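Local coordinates for methylocystis parvus OBBP MbnE (PDB 5ICQ), which probably binds methanobactin, a copper-chelating peptide natural product, in the periplasm as part of the machinery that transports it, at residues A[75-80]-A[89-94]; A[105-110]-A[591-596]; A[135-140]-A[202-207]; A[169-174]-A[182-187]; A[532-537]-A[559-564]. All blocks are in the same frame, centred on the assembly; numbering follows the deposited sequence.

Contact 1 of 5, residues A[75-80]-A[89-94]; sequences DSLNPF and QGLVGN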
# COMPACT_ATOMS: atom_id res chain seq x y z
N ASP A 75 18.03 13.32 -0.60
CA ASP A 75 18.59 14.67 -0.59
C ASP A 75 17.71 15.68 0.13
O ASP A 75 17.92 16.89 -0.03
CB ASP A 75 18.84 15.16 -2.03
CG ASP A 75 17.59 15.11 -2.88
OD1 ASP A 75 16.51 14.83 -2.33
OD2 ASP A 75 17.69 15.36 -4.10
N SER A 76 16.74 15.23 0.92
CA SER A 76 15.82 16.14 1.59
C SER A 76 15.33 15.51 2.88
O SER A 76 15.21 14.28 2.98
CB SER A 76 14.62 16.47 0.70
OG SER A 76 13.76 17.40 1.33
N LEU A 77 15.04 16.36 3.86
CA LEU A 77 14.42 15.92 5.11
C LEU A 77 12.96 16.37 5.20
O LEU A 77 12.40 16.43 6.30
CB LEU A 77 15.22 16.42 6.30
CG LEU A 77 16.67 15.93 6.32
CD1 LEU A 77 17.42 16.43 7.55
CD2 LEU A 77 16.71 14.40 6.24
N ASN A 78 12.33 16.66 4.06
CA ASN A 78 10.93 17.07 4.01
C ASN A 78 10.14 15.98 3.30
O ASN A 78 10.18 15.89 2.06
CB ASN A 78 10.75 18.41 3.30
CG ASN A 78 9.31 18.92 3.34
OD1 ASN A 78 8.40 18.23 3.80
ND2 ASN A 78 9.10 20.14 2.84
N PRO A 79 9.41 15.14 4.03
CA PRO A 79 8.63 14.07 3.39
C PRO A 79 7.27 14.52 2.87
O PRO A 79 6.53 13.68 2.35
CB PRO A 79 8.46 13.04 4.52
CG PRO A 79 8.50 13.85 5.77
CD PRO A 79 9.41 15.02 5.50
N PHE A 80 6.91 15.80 3.00
CA PHE A 80 5.55 16.21 2.74
C PHE A 80 5.38 17.09 1.51
O PHE A 80 4.24 17.41 1.17
CB PHE A 80 4.99 16.97 3.96
CG PHE A 80 5.15 16.23 5.25
CD1 PHE A 80 4.60 14.97 5.41
CD2 PHE A 80 5.84 16.80 6.31
CE1 PHE A 80 4.74 14.28 6.60
CE2 PHE A 80 5.97 16.12 7.50
CZ PHE A 80 5.44 14.87 7.65
N GLN A 89 13.82 8.44 4.76
CA GLN A 89 12.79 7.76 5.52
C GLN A 89 13.08 7.90 7.00
O GLN A 89 14.14 8.39 7.41
CB GLN A 89 12.70 6.29 5.12
CG GLN A 89 12.11 6.07 3.75
CD GLN A 89 12.32 4.65 3.27
OE1 GLN A 89 13.13 4.39 2.38
NE2 GLN A 89 11.61 3.71 3.89
N GLY A 90 12.13 7.47 7.83
CA GLY A 90 12.32 7.53 9.26
C GLY A 90 11.89 8.82 9.91
O GLY A 90 12.06 8.96 11.13
N LEU A 91 11.34 9.78 9.16
CA LEU A 91 10.97 11.06 9.77
C LEU A 91 9.54 11.07 10.26
O LEU A 91 9.24 11.66 11.31
CB LEU A 91 11.19 12.20 8.77
CG LEU A 91 12.64 12.40 8.36
CD1 LEU A 91 12.72 13.32 7.12
CD2 LEU A 91 13.43 12.98 9.52
N VAL A 92 8.63 10.46 9.51
CA VAL A 92 7.25 10.37 9.95
C VAL A 92 7.20 9.49 11.19
O VAL A 92 7.87 8.45 11.26
CB VAL A 92 6.37 9.81 8.82
CG1 VAL A 92 4.93 9.63 9.29
CG2 VAL A 92 6.43 10.75 7.60
N GLY A 93 6.43 9.92 12.19
CA GLY A 93 6.30 9.15 13.41
C GLY A 93 7.41 9.46 14.41
O GLY A 93 7.13 9.88 15.53
N ASN A 94 8.67 9.27 13.99
CA ASN A 94 9.80 9.55 14.88
C ASN A 94 9.96 11.04 15.15
O ASN A 94 10.32 11.44 16.26
CB ASN A 94 11.09 9.00 14.27
CG ASN A 94 11.13 7.49 14.25
OD1 ASN A 94 10.68 6.83 15.20
ND2 ASN A 94 11.64 6.92 13.17
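Leu91 sets its CD1 methyl into the bend between Leu77 and Pro79, forming the tight half of a loop-to-loop contact in which an ST turn followed by an Asx turn shapes residues 75-80. Both segments belong to the long irregular connection between strand 65-71 and strand 100-103, and the contact illustrates how two arms of one loop can pack without regular secondary structure. Leu91 CD1 comes within 3.2 Å of the carbonyl O of Leu77, a close approach of methyl to oxygen. The same methyl meets Pro79 CD at 4.1 Å, the two side chains crossing at about a right angle, and it touches Leu77 CB at a similar distance. On this buried flank Leu238 of strand 237-242 packs against both leucines.

The flank formed by Val92, an exposed residue, is looser. With CG2 anti to the carbonyl carbon and CG1 anti to the backbone N (chi1 176°), it is CG2 that reaches Phe80 CE1, at 4.0 Å, and Pro79 CG, at 4.2 Å. The Phe80 ring carries Pro79 CG over the centre of one face, and Phe96 meets this ring edge-to-face. The two turns set the path of the backbone that carries Leu77, Pro79 and Phe80: Ser76 OG accepts from Asn78 N at 3.2 Å, and Asn78 OD1 accepts from Phe80 N at 3.0 Å, the donor standing 40° above the plane of the amide carbonyl.

Contact 2 of 5, residues A[105-110]-A[591-596]; sequences DEPFTL and PRYGSP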
# COMPACT_ATOMS: atom_id res chain seq x y z
N ASP A 105 -2.92 -2.76 14.55
CA ASP A 105 -3.63 -3.99 14.88
C ASP A 105 -5.07 -4.01 14.37
O ASP A 105 -5.77 -5.02 14.57
CB ASP A 105 -3.63 -4.21 16.39
CG ASP A 105 -3.42 -5.66 16.76
OD1 ASP A 105 -2.61 -6.34 16.09
OD2 ASP A 105 -4.08 -6.11 17.70
N GLU A 106 -5.53 -2.94 13.74
CA GLU A 106 -6.87 -2.84 13.17
C GLU A 106 -6.75 -2.37 11.73
O GLU A 106 -5.72 -1.80 11.36
CB GLU A 106 -7.74 -1.88 13.99
CG GLU A 106 -7.99 -2.35 15.43
CD GLU A 106 -8.72 -1.32 16.28
OE1 GLU A 106 -9.89 -1.00 15.99
OE2 GLU A 106 -8.11 -0.81 17.25
N PRO A 107 -7.76 -2.61 10.89
CA PRO A 107 -7.66 -2.15 9.49
C PRO A 107 -7.41 -0.65 9.37
O PRO A 107 -6.49 -0.23 8.65
CB PRO A 107 -9.01 -2.56 8.89
CG PRO A 107 -9.52 -3.65 9.75
CD PRO A 107 -8.98 -3.41 11.13
N PHE A 108 -8.21 0.17 10.05
CA PHE A 108 -8.03 1.61 10.01
C PHE A 108 -8.67 2.25 11.24
O PHE A 108 -9.82 2.70 11.18
CB PHE A 108 -8.64 2.18 8.72
CG PHE A 108 -8.17 3.59 8.36
CD1 PHE A 108 -7.25 4.27 9.15
CD2 PHE A 108 -8.66 4.22 7.22
CE1 PHE A 108 -6.83 5.56 8.80
CE2 PHE A 108 -8.25 5.50 6.87
CZ PHE A 108 -7.33 6.18 7.67
N THR A 109 -7.95 2.28 12.37
CA THR A 109 -8.45 2.88 13.60
C THR A 109 -7.37 3.78 14.19
O THR A 109 -6.19 3.43 14.19
CB THR A 109 -8.87 1.84 14.65
OG1 THR A 109 -9.87 0.97 14.11
CG2 THR A 109 -9.45 2.51 15.90
N LEU A 110 -7.80 4.95 14.68
CA LEU A 110 -6.90 5.97 15.21
C LEU A 110 -7.17 6.19 16.69
O LEU A 110 -8.31 6.12 17.14
CB LEU A 110 -7.08 7.30 14.47
CG LEU A 110 -6.96 7.18 12.95
CD1 LEU A 110 -7.26 8.54 12.32
CD2 LEU A 110 -5.55 6.72 12.58
N PRO A 591 1.78 -6.82 14.77
CA PRO A 591 0.51 -6.20 14.37
C PRO A 591 -0.23 -7.03 13.33
O PRO A 591 0.39 -7.60 12.43
CB PRO A 591 0.93 -4.84 13.81
CG PRO A 591 2.33 -5.01 13.42
CD PRO A 591 2.93 -5.97 14.41
N ARG A 592 -1.56 -7.07 13.45
CA ARG A 592 -2.38 -7.87 12.53
C ARG A 592 -2.41 -7.29 11.12
O ARG A 592 -2.70 -8.03 10.16
CB ARG A 592 -3.82 -7.97 13.04
CG ARG A 592 -3.99 -8.71 14.35
CD ARG A 592 -5.45 -8.73 14.80
NE ARG A 592 -6.32 -9.45 13.86
CZ ARG A 592 -7.64 -9.56 13.97
NH1 ARG A 592 -8.27 -8.99 15.00
NH2 ARG A 592 -8.34 -10.23 13.07
N TYR A 593 -2.15 -6.00 10.95
CA TYR A 593 -2.29 -5.36 9.65
C TYR A 593 -1.02 -4.58 9.32
O TYR A 593 -0.10 -4.47 10.13
CB TYR A 593 -3.53 -4.45 9.60
CG TYR A 593 -4.79 -5.23 9.77
CD1 TYR A 593 -5.35 -5.93 8.70
CD2 TYR A 593 -5.41 -5.33 11.01
CE1 TYR A 593 -6.50 -6.68 8.86
CE2 TYR A 593 -6.56 -6.07 11.18
CZ TYR A 593 -7.10 -6.74 10.11
OH TYR A 593 -8.25 -7.47 10.31
N GLY A 594 -0.99 -4.06 8.09
CA GLY A 594 0.14 -3.30 7.62
C GLY A 594 1.13 -4.11 6.80
O GLY A 594 1.37 -5.29 7.07
N SER A 595 1.71 -3.46 5.80
CA SER A 595 2.81 -4.05 5.04
C SER A 595 3.74 -2.91 4.63
O SER A 595 3.28 -1.91 4.11
CB SER A 595 2.31 -4.81 3.82
OG SER A 595 3.38 -5.47 3.15
N PRO A 596 5.06 -3.04 4.89
CA PRO A 596 5.73 -4.12 5.64
C PRO A 596 5.21 -4.21 7.06
O PRO A 596 4.62 -3.25 7.55
CB PRO A 596 7.20 -3.69 5.63
CG PRO A 596 7.33 -2.73 4.50
CD PRO A 596 6.01 -2.03 4.40
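Asp105 and Pro107 meet Arg592 and Tyr593 in a mixed polar and aromatic contact that joins the connection of a beta hairpin, strands 100-103 and 109-120, to a loop near the C-terminal end of the chain. It is largely buried, and it shows how segments almost five hundred residues apart can be fastened by one directed bond and one ring. The bond runs from the backbone N of Arg592 to Asp105 OD1, at 2.9 Å, and meets the carboxylate on its anti side, 22° out of the plane. The two side chains cross obliquely, Arg592 CG 3.2 Å from Asp105 OD1. Their charged ends have other partners: Asp105 OD2 forms a salt bridge with Arg589, and Arg592 NE one with Glu316.

In Tyr593, CG anti to the carbonyl carbon (chi1 -63°) puts the ring against the Glu106-Pro107 backbone and the Pro107 ring. Pro107 CG sits over one face of the tyrosine, 4.3 Å from the centroid and 24° off the normal, as a CH-pi contact, while Pro107 CD approaches Tyr593 CE2 at 3.6 Å. A serine in place of this tyrosine would probably strip Pro107 of its aromatic support and open a gap beside the Glu106 backbone. The ring fits closely there, with Tyr593 CD2 3.3 Å from Glu106 C and the carbonyl O of Asp105 at the ring edge, near its plane.

Contact 3 of 5, residues A[135-140]-A[202-207]; sequences AHFSDG and VLPKHA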
# COMPACT_ATOMS: atom_id res chain seq x y z
N ALA A 135 1.29 18.70 24.95
CA ALA A 135 2.05 18.51 23.72
C ALA A 135 2.96 19.71 23.44
O ALA A 135 2.53 20.86 23.53
CB ALA A 135 1.10 18.30 22.54
N HIS A 136 4.21 19.43 23.06
CA HIS A 136 5.13 20.49 22.66
C HIS A 136 6.11 19.98 21.62
O HIS A 136 6.38 18.78 21.53
CB HIS A 136 5.89 21.09 23.86
CG HIS A 136 6.67 20.10 24.67
ND1 HIS A 136 7.89 19.59 24.26
CD2 HIS A 136 6.44 19.57 25.89
CE1 HIS A 136 8.36 18.77 25.18
NE2 HIS A 136 7.49 18.74 26.18
N PHE A 137 6.63 20.91 20.82
CA PHE A 137 7.68 20.55 19.89
C PHE A 137 8.97 20.30 20.66
O PHE A 137 9.06 20.55 21.87
CB PHE A 137 7.86 21.64 18.82
CG PHE A 137 6.63 21.86 17.97
CD1 PHE A 137 5.77 22.92 18.22
CD2 PHE A 137 6.33 20.99 16.94
CE1 PHE A 137 4.64 23.12 17.44
CE2 PHE A 137 5.20 21.17 16.16
CZ PHE A 137 4.35 22.22 16.41
N SER A 138 9.98 19.80 19.95
CA SER A 138 11.19 19.37 20.64
C SER A 138 12.04 20.53 21.14
O SER A 138 12.99 20.28 21.89
CB SER A 138 12.02 18.45 19.74
OG SER A 138 12.62 19.17 18.69
N ASP A 139 11.72 21.77 20.77
CA ASP A 139 12.35 22.93 21.38
C ASP A 139 11.60 23.40 22.62
O ASP A 139 12.00 24.40 23.23
CB ASP A 139 12.49 24.08 20.38
CG ASP A 139 11.16 24.51 19.76
OD1 ASP A 139 10.09 24.02 20.17
OD2 ASP A 139 11.20 25.35 18.83
N GLY A 140 10.54 22.69 23.02
CA GLY A 140 9.74 23.05 24.16
C GLY A 140 8.53 23.91 23.87
O GLY A 140 7.68 24.08 24.76
N VAL A 202 1.55 17.59 12.26
CA VAL A 202 1.42 18.90 12.90
C VAL A 202 2.80 19.55 12.91
O VAL A 202 3.72 19.08 13.58
CB VAL A 202 0.84 18.81 14.31
CG1 VAL A 202 0.77 20.20 14.93
CG2 VAL A 202 -0.56 18.17 14.27
N LEU A 203 2.94 20.64 12.16
CA LEU A 203 4.20 21.32 11.89
C LEU A 203 4.28 22.63 12.65
O LEU A 203 3.24 23.27 12.90
CB LEU A 203 4.36 21.59 10.39
CG LEU A 203 4.17 20.35 9.51
CD1 LEU A 203 4.20 20.72 8.05
CD2 LEU A 203 5.23 19.30 9.82
N PRO A 204 5.48 23.08 13.02
CA PRO A 204 5.62 24.26 13.89
C PRO A 204 5.58 25.58 13.12
O PRO A 204 6.52 25.93 12.41
CB PRO A 204 6.98 24.03 14.57
CG PRO A 204 7.77 23.27 13.52
CD PRO A 204 6.77 22.39 12.80
N LYS A 205 4.50 26.33 13.32
CA LYS A 205 4.41 27.65 12.69
C LYS A 205 5.62 28.52 13.01
O LYS A 205 6.14 29.22 12.14
CB LYS A 205 3.13 28.37 13.11
CG LYS A 205 2.99 29.72 12.41
CD LYS A 205 1.65 30.39 12.68
CE LYS A 205 1.45 31.60 11.78
NZ LYS A 205 0.18 32.31 12.13
N HIS A 206 6.10 28.47 14.26
CA HIS A 206 7.20 29.34 14.67
C HIS A 206 8.55 28.93 14.09
O HIS A 206 9.53 29.68 14.24
CB HIS A 206 7.30 29.36 16.20
CG HIS A 206 7.87 28.10 16.78
ND1 HIS A 206 7.13 26.94 16.92
CD2 HIS A 206 9.10 27.82 17.26
CE1 HIS A 206 7.89 26.00 17.46
NE2 HIS A 206 9.09 26.51 17.67
N ALA A 207 8.65 27.77 13.42
CA ALA A 207 9.96 27.27 13.02
C ALA A 207 10.02 26.70 11.61
O ALA A 207 11.04 26.09 11.25
CB ALA A 207 10.42 26.19 14.01
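The carbonyl O of Phe137, the residue whose ring packs on Pro204, is gripped by two donors: His136 ND1 at 2.8 Å and Gly140 N at 2.8 Å approach it from opposite faces of the carbonyl plane. The second bond closes a turn in which Asp139 is the third residue, its side chain directed at residues 202-207. There Asp139 OD2 receives a nearly linear bond of 2.7 Å from His206 NE2, at 174°. The acceptor uses its syn lone pair and lies in the plane of the imidazole, while carboxylate and ring are turned 32° apart. The two side chains come at each other from opposite directions. Such a short, straight bond is likely to stabilise charge on the imidazole, if it carries one.

Beside this hydrogen bond lies the apolar part. Pro204 CB stands almost exactly over the centre of the Phe137 ring, 3.6 Å from the centroid, a close CH-pi contact. At the ring's edge the carbonyl O of Val202 lies near the plane, 3.6 Å from Phe137 CE2. Phe137 CD1 in turn lies at the edge of the imidazole, 3.8 Å from His206 CE1, with the two rings oblique, their planes at 56°. With an alanine here in place of Phe137, Pro204 CB would probably lose the ring it packs on, and a gap would open at the edge of the His206 imidazole, leaving it freer to turn. The ensemble is a type I beta turn, Phe137 to Gly140, leading toward helix 145-158 and docked by a proline-aromatic CH-pi contact and a His-carboxylate hydrogen bond onto the loop after helix 193-198.

Contact 4 of 5, residues A[169-174]-A[182-187]; sequences LVKSAT and AYDLTG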
# COMPACT_ATOMS: atom_id res chain seq x y z
N LEU A 169 -11.70 19.80 0.33
CA LEU A 169 -13.12 19.54 0.53
C LEU A 169 -13.65 20.17 1.81
O LEU A 169 -14.87 20.34 1.93
CB LEU A 169 -13.38 18.03 0.57
CG LEU A 169 -13.08 17.20 -0.68
CD1 LEU A 169 -13.18 15.72 -0.35
CD2 LEU A 169 -14.05 17.56 -1.79
N VAL A 170 -12.77 20.52 2.75
CA VAL A 170 -13.22 21.06 4.03
C VAL A 170 -13.90 22.41 3.80
O VAL A 170 -13.39 23.26 3.07
CB VAL A 170 -12.02 21.21 4.98
CG1 VAL A 170 -12.44 21.92 6.26
CG2 VAL A 170 -11.44 19.84 5.30
N LYS A 171 -15.05 22.61 4.45
CA LYS A 171 -15.76 23.87 4.28
C LYS A 171 -15.13 24.99 5.10
O LYS A 171 -14.97 26.12 4.61
CB LYS A 171 -17.23 23.71 4.64
CG LYS A 171 -18.01 22.81 3.68
CD LYS A 171 -17.89 23.33 2.26
CE LYS A 171 -18.91 22.70 1.32
NZ LYS A 171 -18.65 21.25 1.09
N SER A 172 -14.76 24.72 6.35
CA SER A 172 -14.02 25.70 7.13
C SER A 172 -13.17 24.98 8.16
O SER A 172 -13.51 23.89 8.61
CB SER A 172 -14.93 26.73 7.81
OG SER A 172 -15.58 26.18 8.94
N ALA A 173 -12.05 25.61 8.52
CA ALA A 173 -11.15 25.15 9.58
C ALA A 173 -10.89 26.33 10.50
O ALA A 173 -10.33 27.34 10.07
CB ALA A 173 -9.83 24.63 9.00
N THR A 174 -11.30 26.20 11.76
CA THR A 174 -11.21 27.29 12.72
C THR A 174 -10.73 26.77 14.06
O THR A 174 -10.73 25.57 14.33
CB THR A 174 -12.56 27.99 12.91
OG1 THR A 174 -13.48 27.08 13.51
CG2 THR A 174 -13.13 28.48 11.58
N ALA A 182 -11.71 23.01 14.89
CA ALA A 182 -13.02 22.61 14.38
C ALA A 182 -12.99 22.59 12.86
O ALA A 182 -12.70 23.62 12.23
CB ALA A 182 -14.11 23.55 14.89
N TYR A 183 -13.30 21.44 12.27
CA TYR A 183 -13.42 21.30 10.83
C TYR A 183 -14.90 21.14 10.45
O TYR A 183 -15.57 20.22 10.94
CB TYR A 183 -12.62 20.10 10.31
CG TYR A 183 -11.12 20.25 10.39
CD1 TYR A 183 -10.43 21.04 9.48
CD2 TYR A 183 -10.38 19.53 11.33
CE1 TYR A 183 -9.06 21.16 9.53
CE2 TYR A 183 -9.00 19.64 11.38
CZ TYR A 183 -8.34 20.45 10.48
OH TYR A 183 -6.97 20.56 10.54
N ASP A 184 -15.38 22.04 9.58
CA ASP A 184 -16.70 21.98 8.97
C ASP A 184 -16.67 21.12 7.71
O ASP A 184 -16.04 21.50 6.71
CB ASP A 184 -17.14 23.42 8.70
CG ASP A 184 -18.38 23.56 7.81
OD1 ASP A 184 -18.74 22.67 7.03
OD2 ASP A 184 -19.06 24.59 7.93
N LEU A 185 -17.38 19.99 7.73
CA LEU A 185 -17.47 19.11 6.57
C LEU A 185 -18.91 19.01 6.04
O LEU A 185 -19.26 18.00 5.42
CB LEU A 185 -16.94 17.71 6.89
CG LEU A 185 -15.65 17.60 7.72
CD1 LEU A 185 -15.29 16.13 7.97
CD2 LEU A 185 -14.53 18.32 7.02
N THR A 186 -19.77 20.01 6.27
CA THR A 186 -21.14 19.91 5.77
C THR A 186 -21.17 19.82 4.25
O THR A 186 -20.50 20.59 3.55
CB THR A 186 -22.02 21.08 6.22
OG1 THR A 186 -21.31 22.32 6.09
CG2 THR A 186 -22.59 20.87 7.62
N GLY A 187 -21.97 18.88 3.73
CA GLY A 187 -22.18 18.74 2.31
C GLY A 187 -21.14 17.95 1.56
O GLY A 187 -21.26 17.80 0.34
O HOH W 1 -14.74 25.30 11.43
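Thr174 and Ala182 form an antiparallel hydrogen-bonded pair, Ala182 N to Thr174 O at 2.8 Å and Thr174 N to Ala182 O at 3.0 Å, in a beta hairpin whose strands 172-174 and 182-184 run at 168° to each other. Ala173 and Tyr183 follow as a non-hydrogen-bonded pair. The ladder then ends in a classic beta bulge: Lys171 and Ser172 both face Asp184, whose O takes Lys171 N at 2.7 Å and Ser172 N only weakly, while Asp184 N is bonded to Ser172 O.

On the sheet face shared with Tyr183, the Ala173 methyl lies 3.6 Å from Tyr183 CE1, and Val170 CG1 meets the same ring at its edge. Val170 CG2 touches Leu185 CD2, and helices 145-158 and 193-198 pack on this apolar face. The other face, with Ser172, Thr174, Ala182 and Asp184, is more polar; there one water is hydrogen-bonded to Ser172 OG and Thr174 OG1 and donates to Ala182 O at 2.8 Å.

Lys171, bent at chi2 and chi4, curls past Asp184 so that NZ bonds to Thr186 O at 3.1 Å. Asp184 (chi1 168°) turns OD1 to accept from Thr186 N, which makes an Asx turn, and also from Thr186 OG1; OD1 pairs with Arg126 as well. With three donors on one oxygen, the carboxylate is probably kept ionised and fixed in rotation, while Lys171 NZ, 6.1 Å from Asp184 OD1, probably acts on it only at a distance.

Contact 5 of 5, residues A[532-537]-A[559-564]; sequences PAIDGM and RVLLSG
Val560 supplies most of the apolar interactions, its two methyls dividing the opposite helix between them. CG1, anti to the backbone N (chi1 173°), comes within 3.6 Å of Ile534 CG1 and also faces Ala533 CB at 4.2 Å. CG2 turns to the next helical turn, where it meets Met537 CG at 4.0 Å. A second, smaller patch is made by Leu561, whose CD2 lies 3.9 Å from Ile534 CD1, the two side chains crossing at about a right angle. All five residues are buried, and Leu387 of helix 381-387 touches both Val560 and Met537, covering the pair from a third helix.

The frame for this packing is an antiparallel helical hairpin, in which helices 532-543 and 547-563 follow each other through a short link. The segments pass at 9.8 Å between axes and 156° between directions, so residues near the start of one helix meet those near the end of the other.

Polar interactions stay within each helix or lead away from the interface. Arg559 O accepts from Ser563 N and from Ser563 OG, the latter at 2.8 Å, the two donors reaching it from opposite faces of the carbonyl plane. The hydroxyl is also bonded to Arg395 N, while the guanidinium of Arg559 forms a salt bridge with Glu383. At the beginning of helix 532-543, Ile534 N is bonded to Ser531 OG.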
# COMPACT_ATOMS: atom_id res chain seq x y z
N PRO A 532 -20.50 0.88 -14.93
CA PRO A 532 -21.38 1.39 -13.87
C PRO A 532 -21.40 0.51 -12.64
O PRO A 532 -21.60 1.02 -11.53
CB PRO A 532 -22.76 1.44 -14.55
CG PRO A 532 -22.47 1.51 -16.03
CD PRO A 532 -21.19 0.71 -16.22
N ALA A 533 -21.22 -0.81 -12.80
CA ALA A 533 -21.22 -1.70 -11.65
C ALA A 533 -19.97 -1.53 -10.80
O ALA A 533 -20.03 -1.60 -9.56
CB ALA A 533 -21.36 -3.15 -12.11
N ILE A 534 -18.81 -1.29 -11.42
CA ILE A 534 -17.63 -0.95 -10.63
C ILE A 534 -17.87 0.33 -9.85
O ILE A 534 -17.61 0.41 -8.64
CB ILE A 534 -16.39 -0.82 -11.53
CG1 ILE A 534 -15.97 -2.18 -12.07
CG2 ILE A 534 -15.25 -0.18 -10.74
CD1 ILE A 534 -14.81 -2.05 -13.08
N ASP A 535 -18.34 1.37 -10.55
CA ASP A 535 -18.59 2.65 -9.89
C ASP A 535 -19.59 2.49 -8.75
O ASP A 535 -19.45 3.12 -7.69
CB ASP A 535 -19.12 3.67 -10.91
CG ASP A 535 -18.09 4.05 -11.97
OD1 ASP A 535 -16.92 3.64 -11.87
OD2 ASP A 535 -18.46 4.78 -12.92
N GLY A 536 -20.63 1.68 -8.97
CA GLY A 536 -21.63 1.47 -7.93
C GLY A 536 -21.09 0.73 -6.72
O GLY A 536 -21.44 1.04 -5.59
N MET A 537 -20.22 -0.27 -6.95
CA MET A 537 -19.64 -0.95 -5.80
C MET A 537 -18.61 -0.09 -5.07
O MET A 537 -18.47 -0.21 -3.85
CB MET A 537 -19.02 -2.30 -6.19
CG MET A 537 -20.04 -3.30 -6.68
SD MET A 537 -21.38 -3.64 -5.49
CE MET A 537 -20.66 -3.67 -3.84
N ARG A 559 -15.51 -9.29 -6.70
CA ARG A 559 -16.15 -10.11 -7.73
C ARG A 559 -16.36 -9.34 -9.03
O ARG A 559 -16.19 -9.90 -10.12
CB ARG A 559 -17.50 -10.66 -7.24
CG ARG A 559 -17.38 -11.38 -5.90
CD ARG A 559 -18.63 -12.17 -5.52
NE ARG A 559 -18.57 -12.46 -4.09
CZ ARG A 559 -18.14 -13.61 -3.58
NH1 ARG A 559 -17.72 -14.56 -4.42
NH2 ARG A 559 -18.09 -13.79 -2.27
N VAL A 560 -16.77 -8.08 -8.94
CA VAL A 560 -17.01 -7.29 -10.15
C VAL A 560 -15.69 -7.03 -10.88
O VAL A 560 -15.61 -7.16 -12.11
CB VAL A 560 -17.74 -5.98 -9.81
CG1 VAL A 560 -17.83 -5.08 -11.04
CG2 VAL A 560 -19.16 -6.28 -9.27
N LEU A 561 -14.65 -6.65 -10.15
CA LEU A 561 -13.35 -6.43 -10.78
C LEU A 561 -12.85 -7.70 -11.46
O LEU A 561 -12.39 -7.67 -12.61
CB LEU A 561 -12.33 -5.96 -9.75
CG LEU A 561 -12.49 -4.54 -9.19
CD1 LEU A 561 -11.33 -4.26 -8.22
CD2 LEU A 561 -12.50 -3.52 -10.33
N LEU A 562 -12.88 -8.82 -10.73
CA LEU A 562 -12.36 -10.06 -11.30
C LEU A 562 -13.17 -10.48 -12.53
O LEU A 562 -12.60 -11.02 -13.49
CB LEU A 562 -12.38 -11.18 -10.25
CG LEU A 562 -11.40 -10.99 -9.10
CD1 LEU A 562 -11.70 -11.97 -7.94
CD2 LEU A 562 -9.97 -11.20 -9.60
N SER A 563 -14.49 -10.26 -12.50
CA SER A 563 -15.36 -10.69 -13.59
C SER A 563 -15.14 -9.90 -14.87
O SER A 563 -15.63 -10.32 -15.92
CB SER A 563 -16.83 -10.59 -13.19
OG SER A 563 -17.13 -11.56 -12.21
N GLY A 564 -14.45 -8.77 -14.79
CA GLY A 564 -14.11 -8.02 -15.99
C GLY A 564 -12.87 -8.51 -16.70
O GLY A 564 -12.65 -8.14 -17.86

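From the N terminus, contact 1 closes first, folding back a short part of the long irregular connection between strands 65-71 and 100-103. Contact 2 opens at 105-110 and closes only at 591-596, tying the hairpin 100-103/109-120 to the loop after strand 584-585 and enclosing contacts 3, 4 and 5. Contact 3 joins the loop before helix 145-158 to the loop after helix 193-198, with the hairpin of contact 4 nested inside it; contact 5, a helical hairpin, follows in series. No pair crosses. Contacts 1 and 3 touch through Phe80 and Leu203, while contacts 2 and 4 reach the same antiparallel sheet. Contact 5 lies apart, its centre about 46 Å from that of contact 3.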